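Local coordinates for hydrolase, NUDIX family (Clostridium perfringens ATCC 13124, PDB 3F6A), which probably hydrolyses a nucleoside diphosphate linked to another moiety, as Nudix family enzymes do, although its own substrate is not established, at residues V39-L42 with P43-C47; I48-A51 with K52-G56; I65-N68 with L69-C73. All coordinates share one frame; numbering follows the deposited sequence.

Contact 1 of 3, residues V39-L42 with P43-C47; sequences VNEL and PEEAC
The backbone oxygen of Leu42 is gripped by two N-H groups of the helix that starts just after it. Ala46 N is the better-directed donor, 3.0 Å from Leu42 O. Glu45 N lies 2.9 Å from Leu42 O, but the bond is bent and weak. Leu42 is the N-cap residue, and Pro43 opens the first turn.

The side chain of Glu45 folds back over this turn. Its CG stands beside its own backbone N (chi1 -60°), and the chain then runs straight. This carries Glu45 OE1 to 3.1 Å from Leu42 N. The bond is nearly straight, at 171°. The donor meets the anti side of the carboxylate and lies 32° out of its plane. On the way, the Glu45 chain crosses the leucine at a slant, with Glu45 CD 3.8 Å from Leu42 CG. Glu44 CG flanks the same leucine, 3.8 Å from Leu42 CB.

Glu41 also meets Glu45, nearer its base: Glu41 CG is 3.9 Å from Glu45 CB, and the two chains run antiparallel alongside one another. The extended Glu41 chain sets its OE1 against Ala46, 3.5 Å from Ala46 CB. The same OE1 accepts a hydrogen bond from Glu38 N and pairs with Arg49, so its position is held by two neighbours. Leu42 and Pro43 also pack on Ile99 of the second subunit, while Pro43 and Ala46 lean on Val9 of strand 7-15.

The bond from Leu42 N to Glu45 forms one half of a capping box; leucine has no side-chain oxygen for the return bond. The whole turn is the loop-to-helix junction of a Nudix box.

Contact 2 of 3, residues I48-A51 with K52-G56; sequences IREA and KEEAG
Arg49 and Glu53 meet one helical turn apart, through a salt bridge from Arg49 NH2 to Glu53 OE1 at 3.2 Å. Both belong to the helix of the Nudix box, in its REXXEE core. The N-H points poorly at the oxygen, so the hydrogen bond is weak. The guanidinium and the carboxylate stand almost at right angles, 83° apart, and the oxygen approaches obliquely.

Glu50 completes a small charge network. Its OE2 lies 3.4 Å from Arg49 NH2, well out of the guanidinium plane, so the pair attracts by charge without a directed N-H. The Glu50 chain bends at chi2 (-69°), which brings its carboxylate in among the others. Its CG lies over one face of the guanidinium, toward the rim. Glu50 OE1 is 3.4 Å from Glu53 OE1 and 3.6 Å from Glu54 OE2. Carboxylates gathered this closely are consistent with a cation site. In Nudix hydrolases the glutamates of this core commonly bind divalent metal ions, and the same role is probable here.

Further out, other groups hold the members in place. Arg49 NH1 donates to His36 O, which ties the arginine to the end of strand 30-36. Glu54 OE1 accepts from Gly34 N of the same strand. Ala55 faces Leu20 and Leu33, so this flank of the helix rests on the sheet.

The backbone carries the usual i to i+4 bonds. Glu54 N donates to Glu50 O at 2.8 Å, and Lys52 N to Ile48 O at 3.2 Å. The pattern slackens at the end, where Ala55 N makes only a weak bond to Ala51 O, and Gly56 turns off with positive phi. The shortest of these bonds joins Glu53 N to Arg49 O at 2.7 Å; Glu53 CG packs against that same oxygen.

Contact 3 of 3, residues I65-N68 with L69-C73; sequences IDIN and LKKSC
The first turns of helix 67-75 begin at the N-cap residue Asp66, whose backbone oxygen receives two N-H groups of the helix. Lys70 N is 2.9 Å from Asp66 O and lies in the carbonyl plane. Leu69 N is also near Asp66 O, but its bond is weak. The Asp66 side chain leans on the helix too: its CG stands opposite its own backbone N (chi1 -179°), and the carboxylate comes to rest on the leucine, with OD2 3.8 Å from Leu69 CB.

The next rung is very straight, at 177°, with Lys71 N 3.0 Å from Ile67 O. The side chains of these two residues lie alongside each other in parallel. Ile67 CG1 touches Lys71 CD at 3.8 Å, so the apolar stem of the lysine lies along the isoleucine. Ile65 crosses the other lysine at a slant: its CG2 branch meets Lys70 CD at 3.7 Å.

Asn68 O takes Ser72 N at 3.2 Å. Ser72 OG lies even closer to Asn68 O, at 2.8 Å, and it is also near Leu69 O. Its one proton has both carbonyls within reach. The serine thus bends back onto the preceding turn of its own helix.

This short helix stands well away from the centre of the chain. Leu69 and Lys70 touch Leu80 of strand 79-81. The second subunit packs on it too. His86, on strand 86-90 of the second subunit, meets Asp66 and Leu69, while Glu138 and Asn139, at the start of helix 138-150 of that subunit, lie against Ser72 and Cys73.

The three contacts follow one another along the chain. Contact 1 joins the loop 39-42 to the first turn of helix 43-55, and contact 2 lies further along the same helix, with centres about 13 Å apart. A salt bridge from Glu41 OE1 to Arg49 NH1 ties the loop to the middle of the helix. Together they span most of the Nudix box, the probable catalytic element. Contact 3 lies on a separate helix, 67-75, its centre about 20 Å from that of contact 1 and about 28 Å from that of contact 2, and touches neither. Contacts 1 and 3 both meet the second subunit, whereas contact 2 does not.

Contact 1 of 3, residues V39-L42 with P43-C47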
# COMPACT_ATOMS: atom_id res chain seq x y z
N VAL A 39 -9.70 -8.43 -10.83
CA VAL A 39 -10.37 -8.84 -9.61
C VAL A 39 -9.74 -10.19 -9.30
O VAL A 39 -9.41 -10.95 -10.20
CB VAL A 39 -11.91 -8.96 -9.82
CG1 VAL A 39 -12.25 -10.21 -10.61
CG2 VAL A 39 -12.63 -8.96 -8.48
N ASN A 40 -9.53 -10.47 -8.02
CA ASN A 40 -8.91 -11.73 -7.63
C ASN A 40 -7.45 -11.80 -8.08
O ASN A 40 -6.88 -12.89 -8.23
CB ASN A 40 -9.69 -12.92 -8.21
CG ASN A 40 -9.39 -14.22 -7.49
OD1 ASN A 40 -9.52 -14.31 -6.27
ND2 ASN A 40 -8.98 -15.23 -8.25
N GLU A 41 -6.84 -10.64 -8.30
CA GLU A 41 -5.43 -10.56 -8.68
C GLU A 41 -4.71 -9.67 -7.67
O GLU A 41 -5.22 -8.63 -7.28
CB GLU A 41 -5.27 -9.96 -10.08
CG GLU A 41 -3.81 -9.70 -10.46
CD GLU A 41 -3.65 -9.11 -11.85
OE1 GLU A 41 -4.24 -8.05 -12.13
OE2 GLU A 41 -2.92 -9.72 -12.65
N LEU A 42 -3.53 -10.09 -7.23
CA LEU A 42 -2.76 -9.30 -6.26
C LEU A 42 -2.13 -8.11 -6.96
O LEU A 42 -1.71 -8.22 -8.12
CB LEU A 42 -1.63 -10.14 -5.65
CG LEU A 42 -1.94 -11.47 -4.96
CD1 LEU A 42 -0.62 -12.13 -4.56
CD2 LEU A 42 -2.84 -11.26 -3.75
N PRO A 43 -2.05 -6.96 -6.28
CA PRO A 43 -1.45 -5.77 -6.89
C PRO A 43 -0.07 -6.07 -7.47
O PRO A 43 0.31 -5.52 -8.50
CB PRO A 43 -1.38 -4.78 -5.73
CG PRO A 43 -2.61 -5.14 -4.91
CD PRO A 43 -2.55 -6.66 -4.91
N GLU A 44 0.68 -6.95 -6.81
CA GLU A 44 2.02 -7.30 -7.27
C GLU A 44 2.00 -8.13 -8.55
O GLU A 44 2.88 -7.99 -9.40
CB GLU A 44 2.78 -8.06 -6.18
CG GLU A 44 2.11 -9.34 -5.71
CD GLU A 44 2.74 -9.89 -4.43
OE1 GLU A 44 3.51 -10.87 -4.52
OE2 GLU A 44 2.46 -9.34 -3.35
N GLU A 45 1.01 -9.01 -8.68
CA GLU A 45 0.90 -9.84 -9.88
C GLU A 45 0.53 -8.93 -11.03
O GLU A 45 0.95 -9.15 -12.17
CB GLU A 45 -0.15 -10.93 -9.68
CG GLU A 45 0.17 -11.86 -8.52
CD GLU A 45 -0.87 -12.94 -8.31
OE1 GLU A 45 -2.08 -12.63 -8.37
OE2 GLU A 45 -0.48 -14.11 -8.06
N ALA A 46 -0.24 -7.88 -10.73
CA ALA A 46 -0.66 -6.91 -11.74
C ALA A 46 0.56 -6.17 -12.28
O ALA A 46 0.63 -5.85 -13.47
CB ALA A 46 -1.65 -5.92 -11.15
N CYS A 47 1.53 -5.89 -11.41
CA CYS A 47 2.75 -5.20 -11.84
C CYS A 47 3.51 -6.11 -12.79
O CYS A 47 3.97 -5.67 -13.85
CB CYS A 47 3.64 -4.87 -10.64
SG CYS A 47 3.02 -3.54 -9.58

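Contact 2 of 3, residues I48-A51 with K52-G56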
# COMPACT_ATOMS: atom_id res chain seq x y z
N ILE A 48 3.66 -7.37 -12.39
CA ILE A 48 4.36 -8.35 -13.19
C ILE A 48 3.73 -8.50 -14.57
O ILE A 48 4.43 -8.47 -15.57
CB ILE A 48 4.40 -9.73 -12.48
CG1 ILE A 48 5.29 -9.65 -11.24
CG2 ILE A 48 4.90 -10.81 -13.44
CD1 ILE A 48 5.48 -10.97 -10.53
N ARG A 49 2.41 -8.66 -14.64
CA ARG A 49 1.77 -8.82 -15.95
C ARG A 49 1.84 -7.55 -16.80
O ARG A 49 2.11 -7.62 -18.00
CB ARG A 49 0.32 -9.27 -15.81
CG ARG A 49 -0.51 -8.53 -14.80
CD ARG A 49 -1.98 -8.91 -14.95
NE ARG A 49 -2.58 -8.21 -16.06
CZ ARG A 49 -3.23 -7.06 -15.94
NH1 ARG A 49 -3.37 -6.48 -14.75
NH2 ARG A 49 -3.71 -6.46 -17.02
N GLU A 50 1.62 -6.39 -16.19
CA GLU A 50 1.67 -5.15 -16.94
C GLU A 50 3.06 -4.92 -17.52
O GLU A 50 3.20 -4.41 -18.63
CB GLU A 50 1.25 -3.97 -16.06
CG GLU A 50 -0.23 -3.98 -15.70
CD GLU A 50 -1.14 -3.70 -16.89
OE1 GLU A 50 -0.69 -3.83 -18.05
OE2 GLU A 50 -2.32 -3.37 -16.67
N ALA A 51 4.08 -5.32 -16.77
CA ALA A 51 5.46 -5.16 -17.24
C ALA A 51 5.66 -6.02 -18.48
O ALA A 51 6.35 -5.62 -19.42
CB ALA A 51 6.44 -5.56 -16.14
N LYS A 52 5.06 -7.21 -18.47
CA LYS A 52 5.17 -8.14 -19.59
C LYS A 52 4.32 -7.68 -20.78
O LYS A 52 4.77 -7.73 -21.93
CB LYS A 52 4.70 -9.54 -19.15
CG LYS A 52 5.13 -10.68 -20.07
CD LYS A 52 6.65 -10.85 -20.06
CE LYS A 52 7.09 -12.11 -20.77
NZ LYS A 52 8.57 -12.29 -20.74
N GLU A 53 3.11 -7.22 -20.51
CA GLU A 53 2.22 -6.76 -21.57
C GLU A 53 2.64 -5.44 -22.21
O GLU A 53 2.57 -5.29 -23.43
CB GLU A 53 0.79 -6.66 -21.04
CG GLU A 53 0.23 -7.97 -20.49
CD GLU A 53 -1.19 -7.86 -19.96
OE1 GLU A 53 -1.50 -6.88 -19.25
OE2 GLU A 53 -2.01 -8.77 -20.25
N GLU A 54 3.10 -4.49 -21.40
CA GLU A 54 3.47 -3.19 -21.94
C GLU A 54 4.91 -3.04 -22.43
O GLU A 54 5.21 -2.12 -23.19
CB GLU A 54 3.16 -2.10 -20.90
CG GLU A 54 1.73 -2.20 -20.38
CD GLU A 54 1.28 -1.00 -19.56
OE1 GLU A 54 2.11 -0.42 -18.82
OE2 GLU A 54 0.08 -0.65 -19.62
N ALA A 55 5.79 -3.96 -22.03
CA ALA A 55 7.18 -3.87 -22.47
C ALA A 55 7.83 -5.22 -22.73
O ALA A 55 9.01 -5.28 -23.07
CB ALA A 55 7.99 -3.10 -21.44
N GLY A 56 7.07 -6.31 -22.59
CA GLY A 56 7.62 -7.64 -22.82
C GLY A 56 8.80 -7.91 -21.90
O GLY A 56 9.76 -8.59 -22.28

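Contact 3 of 3, residues I65-N68 with L69-C73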
# COMPACT_ATOMS: atom_id res chain seq x y z
N ILE A 65 11.84 -7.80 2.75
CA ILE A 65 11.06 -8.71 3.58
C ILE A 65 11.19 -8.42 5.07
O ILE A 65 12.28 -8.17 5.57
CB ILE A 65 11.47 -10.18 3.34
CG1 ILE A 65 11.31 -10.55 1.86
CG2 ILE A 65 10.61 -11.10 4.21
CD1 ILE A 65 9.87 -10.64 1.38
N ASP A 66 10.05 -8.44 5.75
CA ASP A 66 9.96 -8.25 7.20
C ASP A 66 9.82 -9.71 7.63
O ASP A 66 8.71 -10.19 7.85
CB ASP A 66 8.68 -7.47 7.52
CG ASP A 66 8.51 -7.19 9.01
OD1 ASP A 66 9.20 -7.81 9.84
OD2 ASP A 66 7.65 -6.33 9.34
N ILE A 67 10.95 -10.41 7.72
CA ILE A 67 10.97 -11.84 8.06
C ILE A 67 10.08 -12.24 9.24
O ILE A 67 9.37 -13.24 9.16
CB ILE A 67 12.44 -12.34 8.30
CG1 ILE A 67 12.48 -13.88 8.21
CG2 ILE A 67 12.95 -11.90 9.67
CD1 ILE A 67 12.16 -14.43 6.83
N ASN A 68 10.13 -11.47 10.32
CA ASN A 68 9.32 -11.77 11.50
C ASN A 68 7.84 -11.87 11.15
O ASN A 68 7.14 -12.79 11.60
CB ASN A 68 9.53 -10.70 12.56
CG ASN A 68 10.77 -10.94 13.40
OD1 ASN A 68 10.80 -11.85 14.23
ND2 ASN A 68 11.79 -10.12 13.20
N LEU A 69 7.36 -10.93 10.36
CA LEU A 69 5.96 -10.92 9.98
C LEU A 69 5.66 -11.96 8.89
O LEU A 69 4.59 -12.55 8.86
CB LEU A 69 5.55 -9.53 9.51
CG LEU A 69 4.05 -9.34 9.22
CD1 LEU A 69 3.23 -9.70 10.46
CD2 LEU A 69 3.80 -7.90 8.82
N LYS A 70 6.62 -12.18 7.99
CA LYS A 70 6.41 -13.16 6.92
C LYS A 70 6.21 -14.55 7.50
O LYS A 70 5.25 -15.24 7.16
CB LYS A 70 7.60 -13.18 5.96
CG LYS A 70 7.40 -14.11 4.77
CD LYS A 70 8.60 -14.14 3.85
CE LYS A 70 8.47 -15.25 2.81
NZ LYS A 70 9.69 -15.36 1.95
N LYS A 71 7.10 -14.97 8.40
CA LYS A 71 7.02 -16.29 9.01
C LYS A 71 5.79 -16.45 9.91
O LYS A 71 5.10 -17.47 9.86
CB LYS A 71 8.29 -16.58 9.81
CG LYS A 71 9.55 -16.41 8.98
CD LYS A 71 10.81 -16.90 9.70
CE LYS A 71 10.92 -18.41 9.65
NZ LYS A 71 12.29 -18.87 10.01
N SER A 72 5.50 -15.44 10.73
CA SER A 72 4.34 -15.52 11.60
C SER A 72 3.06 -15.57 10.77
O SER A 72 2.10 -16.24 11.14
CB SER A 72 4.31 -14.33 12.57
OG SER A 72 4.35 -13.10 11.89
N CYS A 73 3.05 -14.88 9.63
CA CYS A 73 1.88 -14.89 8.76
C CYS A 73 1.64 -16.29 8.21
O CYS A 73 0.52 -16.80 8.26
CB CYS A 73 2.04 -13.90 7.60
SG CYS A 73 1.50 -12.20 7.96